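Local atomic coordinates of nicastrin (Dictyostelium purpureum, PDB entry 4R12), a protein that probably serves as an essential extracellular-facing subunit of gamma-secretase, the protease complex that cuts membrane proteins such as Notch receptors and APP within the membrane. Residues 417-422 / 462-467; 459-462 / 467-470; 554-557 / 562-565. One frame throughout, in Å; residues are numbered along the deposited sequence.

Overall arrangement
Contact 1 joins the loop after strand 397-401 to the end of helix 452-463, closing a mostly helical loop that takes in helix 427-441. Before it closes, contact 2 opens at residues 459-462 on the same helix; its disulfide then ties the last helical turn to the outgoing loop at 467-470. The two therefore overlap, sharing Phe462 and Thr467, and they touch, with centres 10 Å apart. Contact 3 follows in series as a local beta hairpin, strand 553-556 with strand 561-564. It lies on the opposite side of the chain's centre, its nearest atoms about 24 Å from contact 1 and about 25 Å from contact 2.

Contact 1 of 3, residues 417-422 / 462-467; sequences DDNENV and FTSSIT
Asn419 ND2 and Ser464 OG stand only 2.4 Å apart, closer than an ordinary N-H...O hydrogen bond allows. With an angle of 118° at the hydrogen, this bond is doubtful in detail, although the two polar groups plainly face each other. The Asn419 amide is brought there by a first torsion that sets CG between the backbone N and the carbonyl carbon (chi1 63°). The more regular link is a water bridge: the water accepts from Asn419 N at 3.0 Å and donates to Thr463 O at 2.7 Å. Thr463 closes helix 452-463, and Ser464 is the first residue to leave helical geometry, a place where carbonyls run out of amides further along the helix and water can serve instead. Beside the bridge, Asn419 CB lies 3.7 Å from Thr463 OG1, whose hydroxyl is hydrogen-bonded to Tyr459 O one turn back. Threonine suits this spot by offering a hydroxyl to its own helix while still packing against the loop.

Asn419 is presented by a type I turn, in which Asn421 N reaches Asp418 O at 2.8 Å. Asp418 OD1 adds a weak bond to Glu420 N, the pattern of an Asx turn, while its OD2 forms a salt bridge with Lys101 of the small lobe. Across the base of the turn, Asn421 ND2 meets Asp417 OD1 at 2.8 Å from above the carboxylate plane. The same carboxylate also accepts from the backbone N of Asp235 and Gln236, at the start of helix 234-252. The chemistry thus implies a polar, partly hydrated seam: a small turn braced by its own hydrogen bonds meets the helix end through the water bridge and the packing of Asn419 on Thr463, with the amide-hydroxyl pairing uncertain.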
loop_
_atom_site.group_PDB
_atom_site.type_symbol
_atom_site.label_atom_id
_atom_site.label_comp_id
_atom_site.label_asym_id
_atom_site.label_seq_id
_atom_site.Cartn_x
_atom_site.Cartn_y
_atom_site.Cartn_z
ATOM N N ASP A 417 -5.156 2.298 -11.059
ATOM C CA ASP A 417 -5.734 2.915 -9.876
ATOM C C ASP A 417 -4.899 4.151 -9.549
ATOM O O ASP A 417 -4.096 4.155 -8.609
ATOM C CB ASP A 417 -5.767 1.927 -8.703
ATOM C CG ASP A 417 -6.477 2.487 -7.482
ATOM O OD1 ASP A 417 -7.082 3.583 -7.570
ATOM O OD2 ASP A 417 -6.430 1.816 -6.416
ATOM N N ASP A 418 -5.100 5.196 -10.344
ATOM C CA ASP A 418 -4.235 6.372 -10.307
ATOM C C ASP A 418 -5.055 7.654 -10.079
ATOM O O ASP A 418 -6.228 7.579 -9.682
ATOM C CB ASP A 418 -3.412 6.460 -11.608
ATOM C CG ASP A 418 -4.283 6.554 -12.860
ATOM O OD1 ASP A 418 -5.495 6.861 -12.755
ATOM O OD2 ASP A 418 -3.748 6.314 -13.963
ATOM N N ASN A 419 -4.466 8.822 -10.353
ATOM C CA ASN A 419 -5.144 10.073 -10.001
ATOM C C ASN A 419 -6.444 10.258 -10.762
ATOM O O ASN A 419 -7.349 10.944 -10.275
ATOM C CB ASN A 419 -4.223 11.319 -10.183
ATOM C CG ASN A 419 -3.766 11.565 -11.628
ATOM O OD1 ASN A 419 -4.237 10.951 -12.581
ATOM N ND2 ASN A 419 -2.832 12.497 -11.783
ATOM N N GLU A 420 -6.552 9.624 -11.929
ATOM C CA GLU A 420 -7.779 9.702 -12.718
ATOM C C GLU A 420 -8.843 8.703 -12.263
ATOM O O GLU A 420 -9.970 8.709 -12.762
ATOM C CB GLU A 420 -7.459 9.502 -14.197
ATOM C CG GLU A 420 -6.689 10.684 -14.761
ATOM C CD GLU A 420 -6.460 10.588 -16.247
ATOM O OE1 GLU A 420 -6.751 9.525 -16.834
ATOM O OE2 GLU A 420 -5.988 11.587 -16.827
ATOM N N ASN A 421 -8.492 7.865 -11.299
ATOM C CA ASN A 421 -9.425 6.878 -10.782
ATOM C C ASN A 421 -10.123 7.360 -9.511
ATOM O O ASN A 421 -10.954 6.653 -8.963
ATOM C CB ASN A 421 -8.697 5.548 -10.507
ATOM C CG ASN A 421 -9.659 4.381 -10.244
ATOM O OD1 ASN A 421 -10.632 4.192 -10.968
ATOM N ND2 ASN A 421 -9.376 3.594 -9.207
ATOM N N VAL A 422 -9.775 8.549 -9.021
ATOM C CA VAL A 422 -10.383 9.042 -7.785
ATOM C C VAL A 422 -10.945 10.444 -7.985
ATOM O O VAL A 422 -10.620 11.103 -8.968
ATOM C CB VAL A 422 -9.384 9.066 -6.610
ATOM C CG1 VAL A 422 -9.138 7.642 -6.075
ATOM C CG2 VAL A 422 -8.063 9.726 -7.042
ATOM N N PHE A 462 1.100 12.037 -3.630
ATOM C CA PHE A 462 0.875 10.615 -3.391
ATOM C C PHE A 462 0.044 9.927 -4.478
ATOM O O PHE A 462 -0.049 8.698 -4.486
ATOM C CB PHE A 462 0.213 10.391 -2.025
ATOM C CG PHE A 462 1.161 10.508 -0.841
ATOM C CD1 PHE A 462 2.439 11.007 -0.997
ATOM C CD2 PHE A 462 0.759 10.091 0.431
ATOM C CE1 PHE A 462 3.319 11.093 0.086
ATOM C CE2 PHE A 462 1.623 10.183 1.528
ATOM C CZ PHE A 462 2.919 10.683 1.341
ATOM N N THR A 463 -0.529 10.676 -5.420
ATOM C CA THR A 463 -1.331 10.021 -6.466
ATOM C C THR A 463 -0.779 10.196 -7.881
ATOM O O THR A 463 -1.302 9.590 -8.822
ATOM C CB THR A 463 -2.809 10.519 -6.458
ATOM O OG1 THR A 463 -2.871 11.914 -6.776
ATOM C CG2 THR A 463 -3.438 10.293 -5.116
ATOM N N SER A 464 0.265 11.020 -8.033
ATOM C CA SER A 464 0.860 11.279 -9.355
ATOM C C SER A 464 2.383 11.260 -9.399
ATOM O O SER A 464 2.982 10.593 -10.244
ATOM C CB SER A 464 0.400 12.650 -9.895
ATOM O OG SER A 464 -0.901 12.574 -10.441
ATOM N N SER A 465 3.018 12.048 -8.532
ATOM C CA SER A 465 4.467 12.266 -8.620
ATOM C C SER A 465 5.012 12.642 -7.249
ATOM O O SER A 465 4.717 13.713 -6.732
ATOM C CB SER A 465 4.794 13.357 -9.649
ATOM O OG SER A 465 6.197 13.500 -9.802
ATOM N N ILE A 466 5.796 11.749 -6.661
ATOM C CA ILE A 466 6.105 11.835 -5.240
ATOM C C ILE A 466 7.356 12.710 -4.986
ATOM O O ILE A 466 8.364 12.278 -4.436
ATOM C CB ILE A 466 6.238 10.405 -4.641
ATOM C CG1 ILE A 466 6.323 10.452 -3.113
ATOM C CG2 ILE A 466 7.375 9.605 -5.310
ATOM C CD1 ILE A 466 5.935 9.155 -2.436
ATOM N N THR A 467 7.244 13.977 -5.359
ATOM C CA THR A 467 8.363 14.907 -5.258
ATOM C C THR A 467 8.225 15.913 -4.099
ATOM O O THR A 467 9.077 16.789 -3.925
ATOM C CB THR A 467 8.519 15.662 -6.586
ATOM O OG1 THR A 467 7.275 16.305 -6.906
ATOM C CG2 THR A 467 8.889 14.672 -7.718
HETATM O O HOH W 1 -1.676 9.177 -11.424
#

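Contact 2 of 3, residues 459-462 / 467-470; sequences YPCF and TCFN
Cys461 is joined to Cys468 by a disulfide that fastens the last turn of helix 452-463 to the loop leaving it. The turn begins at Tyr459, whose carbonyl accepts a weak bond from Phe462 N. Pro460 comes next; its ring nitrogen has no hydrogen to give to the preceding turn, and the helix kinks here. Its carbonyl probably receives Ser465 N, as the chain begins to swing back.

Cys461 then turns its side chain to the loop. Its SG is anti to the backbone N (chi1 -175°) and meets Cys468 SG at 2.1 Å, whereas Cys468 holds its own SG between N and the carbonyl carbon. The chi3 of -78° gives the bridge left-handed sense. The crosslink is compact: Cys461 CB and Cys468 CB are 3.5 Å apart, and Cys461 SG also lies 3.9 Å from Thr467 N. Cysteine suits both places because a buried covalent bond ties residues 467-470 to a helical turn with which they share no hydrogen bond.

Phe462 ends the segment by facing inward, its ring T-shaped against Phe484 and packed on Val242 and Leu245 of helix 234-252 and on Leu504 and Ile505 of helix 500-512. Beyond the bridge, Cys468 rests on Ile457 and Leu458 of the same helix 452-463, while the Phe469 ring reaches Leu508 of helix 500-512.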
loop_
_atom_site.group_PDB
_atom_site.type_symbol
_atom_site.label_atom_id
_atom_site.label_comp_id
_atom_site.label_asym_id
_atom_site.label_seq_id
_atom_site.Cartn_x
_atom_site.Cartn_y
_atom_site.Cartn_z
ATOM N N TYR A 459 -1.740 15.799 -2.223
ATOM C CA TYR A 459 -2.600 14.967 -3.065
ATOM C C TYR A 459 -1.901 14.531 -4.373
ATOM O O TYR A 459 -1.770 13.322 -4.626
ATOM C CB TYR A 459 -3.915 15.697 -3.347
ATOM C CG TYR A 459 -4.852 14.940 -4.243
ATOM C CD1 TYR A 459 -5.424 13.741 -3.829
ATOM C CD2 TYR A 459 -5.181 15.426 -5.494
ATOM C CE1 TYR A 459 -6.315 13.038 -4.659
ATOM C CE2 TYR A 459 -6.063 14.735 -6.326
ATOM C CZ TYR A 459 -6.624 13.546 -5.896
ATOM O OH TYR A 459 -7.494 12.872 -6.734
ATOM N N PRO A 460 -1.406 15.488 -5.185
ATOM C CA PRO A 460 -0.641 15.028 -6.353
ATOM C C PRO A 460 0.649 14.306 -5.978
ATOM O O PRO A 460 1.084 13.433 -6.740
ATOM C CB PRO A 460 -0.314 16.325 -7.122
ATOM C CG PRO A 460 -0.748 17.441 -6.288
ATOM C CD PRO A 460 -1.394 16.959 -5.043
ATOM N N CYS A 461 1.241 14.645 -4.830
ATOM C CA CYS A 461 2.453 13.955 -4.390
ATOM C C CYS A 461 2.235 12.438 -4.203
ATOM O O CYS A 461 3.097 11.638 -4.569
ATOM C CB CYS A 461 2.973 14.562 -3.085
ATOM S SG CYS A 461 4.548 13.871 -2.545
ATOM N N PHE A 462 1.100 12.037 -3.630
ATOM C CA PHE A 462 0.875 10.615 -3.391
ATOM C C PHE A 462 0.044 9.927 -4.478
ATOM O O PHE A 462 -0.049 8.698 -4.486
ATOM C CB PHE A 462 0.213 10.391 -2.025
ATOM C CG PHE A 462 1.161 10.508 -0.841
ATOM C CD1 PHE A 462 2.439 11.007 -0.997
ATOM C CD2 PHE A 462 0.759 10.091 0.431
ATOM C CE1 PHE A 462 3.319 11.093 0.086
ATOM C CE2 PHE A 462 1.623 10.183 1.528
ATOM C CZ PHE A 462 2.919 10.683 1.341
ATOM N N THR A 467 7.244 13.977 -5.359
ATOM C CA THR A 467 8.363 14.907 -5.258
ATOM C C THR A 467 8.225 15.913 -4.099
ATOM O O THR A 467 9.077 16.789 -3.925
ATOM C CB THR A 467 8.519 15.662 -6.586
ATOM O OG1 THR A 467 7.275 16.305 -6.906
ATOM C CG2 THR A 467 8.889 14.672 -7.718
ATOM N N CYS A 468 7.162 15.785 -3.311
ATOM C CA CYS A 468 6.863 16.766 -2.260
ATOM C C CYS A 468 7.653 16.518 -0.978
ATOM O O CYS A 468 8.071 15.397 -0.702
ATOM C CB CYS A 468 5.371 16.761 -1.930
ATOM S SG CYS A 468 4.797 15.265 -1.049
ATOM N N PHE A 469 7.864 17.590 -0.218
ATOM C CA PHE A 469 8.460 17.543 1.119
ATOM C C PHE A 469 9.800 16.841 1.185
ATOM O O PHE A 469 10.156 16.254 2.206
ATOM C CB PHE A 469 7.497 16.882 2.104
ATOM C CG PHE A 469 6.231 17.649 2.281
ATOM C CD1 PHE A 469 6.269 18.975 2.693
ATOM C CD2 PHE A 469 5.009 17.073 1.997
ATOM C CE1 PHE A 469 5.103 19.704 2.842
ATOM C CE2 PHE A 469 3.838 17.785 2.152
ATOM C CZ PHE A 469 3.888 19.112 2.572
ATOM N N ASN A 470 10.564 16.928 0.109
ATOM C CA ASN A 470 11.858 16.273 0.113
ATOM C C ASN A 470 12.812 16.968 1.093
ATOM O O ASN A 470 13.808 16.379 1.496
ATOM C CB ASN A 470 12.450 16.240 -1.293
ATOM C CG ASN A 470 13.665 15.343 -1.384
ATOM O OD1 ASN A 470 14.784 15.820 -1.526
ATOM N ND2 ASN A 470 13.447 14.030 -1.295
#

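Contact 3 of 3, residues 554-557 / 562-565; sequences DFDT and WKIV
Phe555 and Trp562 form the tight side of this antiparallel hairpin. They are a non-hydrogen-bonded pair, and Phe555 points an edge at the indole: its CD1 stands over the indole face, 4.0 Å from Trp562 CD2. The planes meet at 78° in a T-shaped stack with the six-membered ring. Trp562 CG lies anti to its carbonyl carbon (chi1 -71°), which lays the indole across the neighbouring strand. A leucine in place of Trp562 would probably leave the Phe555 edge without an aromatic face to meet and open a gap beside that ring.

Next to it, Asp554 and Lys563 make the hydrogen-bonded pair, with Asp554 N to Lys563 O at 2.9 Å and Lys563 N to Asp554 O at 2.7 Å. Their side chains occupy the other, looser face, as suits charged residues near solvent. There Lys563 NZ makes a long salt bridge, 3.8 Å, to Asp556 OD2; the Asp556 carboxylate is held more firmly by the backbone N of Ser558 and Lys559 in the turn.

The hairpin is a separate two-stranded sheet, with Trp562 and Ile564 packed on Leu187 of helix 183-189 and Phe489 of a loop also touching the indole.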
loop_
_atom_site.group_PDB
_atom_site.type_symbol
_atom_site.label_atom_id
_atom_site.label_comp_id
_atom_site.label_asym_id
_atom_site.label_seq_id
_atom_site.Cartn_x
_atom_site.Cartn_y
_atom_site.Cartn_z
ATOM N N ASP A 554 9.872 -16.487 12.346
ATOM C CA ASP A 554 10.800 -16.208 13.435
ATOM C C ASP A 554 12.218 -16.133 12.862
ATOM O O ASP A 554 12.504 -16.729 11.818
ATOM C CB ASP A 554 10.706 -17.277 14.522
ATOM C CG ASP A 554 11.482 -16.904 15.780
ATOM O OD1 ASP A 554 11.729 -15.696 15.990
ATOM O OD2 ASP A 554 11.839 -17.816 16.558
ATOM N N PHE A 555 13.100 -15.385 13.519
ATOM C CA PHE A 555 14.471 -15.309 13.043
ATOM C C PHE A 555 15.402 -16.155 13.898
ATOM O O PHE A 555 15.557 -15.919 15.094
ATOM C CB PHE A 555 14.974 -13.867 13.005
ATOM C CG PHE A 555 16.307 -13.724 12.332
ATOM C CD1 PHE A 555 16.400 -13.711 10.947
ATOM C CD2 PHE A 555 17.473 -13.628 13.080
ATOM C CE1 PHE A 555 17.627 -13.596 10.320
ATOM C CE2 PHE A 555 18.703 -13.511 12.461
ATOM C CZ PHE A 555 18.780 -13.494 11.081
ATOM N N ASP A 556 16.017 -17.146 13.266
ATOM C CA ASP A 556 16.996 -17.999 13.930
ATOM C C ASP A 556 18.385 -17.372 13.841
ATOM O O ASP A 556 18.987 -17.349 12.770
ATOM C CB ASP A 556 16.998 -19.396 13.299
ATOM C CG ASP A 556 18.103 -20.286 13.844
ATOM O OD1 ASP A 556 18.424 -20.169 15.045
ATOM O OD2 ASP A 556 18.649 -21.102 13.071
ATOM N N THR A 557 18.895 -16.866 14.959
ATOM C CA THR A 557 20.216 -16.239 14.960
ATOM C C THR A 557 21.342 -17.275 14.854
ATOM O O THR A 557 22.494 -16.920 14.597
ATOM C CB THR A 557 20.437 -15.388 16.221
ATOM O OG1 THR A 557 19.177 -14.888 16.688
ATOM C CG2 THR A 557 21.367 -14.220 15.914
ATOM N N TRP A 562 15.620 -16.655 8.349
ATOM C CA TRP A 562 14.206 -16.635 8.697
ATOM C C TRP A 562 13.678 -18.068 8.723
ATOM O O TRP A 562 14.066 -18.878 7.881
ATOM C CB TRP A 562 13.390 -15.804 7.698
ATOM C CG TRP A 562 13.608 -14.318 7.757
ATOM C CD1 TRP A 562 14.300 -13.560 6.854
ATOM C CD2 TRP A 562 13.114 -13.407 8.751
ATOM N NE1 TRP A 562 14.273 -12.238 7.227
ATOM C CE2 TRP A 562 13.554 -12.116 8.388
ATOM C CE3 TRP A 562 12.349 -13.556 9.911
ATOM C CZ2 TRP A 562 13.256 -10.983 9.145
ATOM C CZ3 TRP A 562 12.050 -12.429 10.667
ATOM C CH2 TRP A 562 12.506 -11.156 10.282
ATOM N N LYS A 563 12.794 -18.370 9.676
ATOM C CA LYS A 563 12.131 -19.673 9.758
ATOM C C LYS A 563 10.605 -19.535 9.788
ATOM O O LYS A 563 10.071 -18.635 10.438
ATOM C CB LYS A 563 12.593 -20.439 11.003
ATOM C CG LYS A 563 13.971 -21.073 10.899
ATOM C CD LYS A 563 13.871 -22.579 10.648
ATOM C CE LYS A 563 15.224 -23.271 10.791
ATOM N NZ LYS A 563 15.721 -23.308 12.201
ATOM N N ILE A 564 9.906 -20.424 9.090
ATOM C CA ILE A 564 8.453 -20.497 9.204
ATOM C C ILE A 564 8.075 -21.373 10.404
ATOM O O ILE A 564 8.265 -22.583 10.384
ATOM C CB ILE A 564 7.799 -21.060 7.930
ATOM C CG1 ILE A 564 8.173 -20.214 6.709
ATOM C CG2 ILE A 564 6.288 -21.091 8.092
ATOM C CD1 ILE A 564 7.700 -20.813 5.392
ATOM N N VAL A 565 7.544 -20.753 11.449
ATOM C CA VAL A 565 7.177 -21.479 12.655
ATOM C C VAL A 565 5.684 -21.780 12.698
ATOM O O VAL A 565 5.239 -22.622 13.473
ATOM C CB VAL A 565 7.579 -20.695 13.916
ATOM C CG1 VAL A 565 9.096 -20.534 13.964
ATOM C CG2 VAL A 565 6.906 -19.327 13.932
#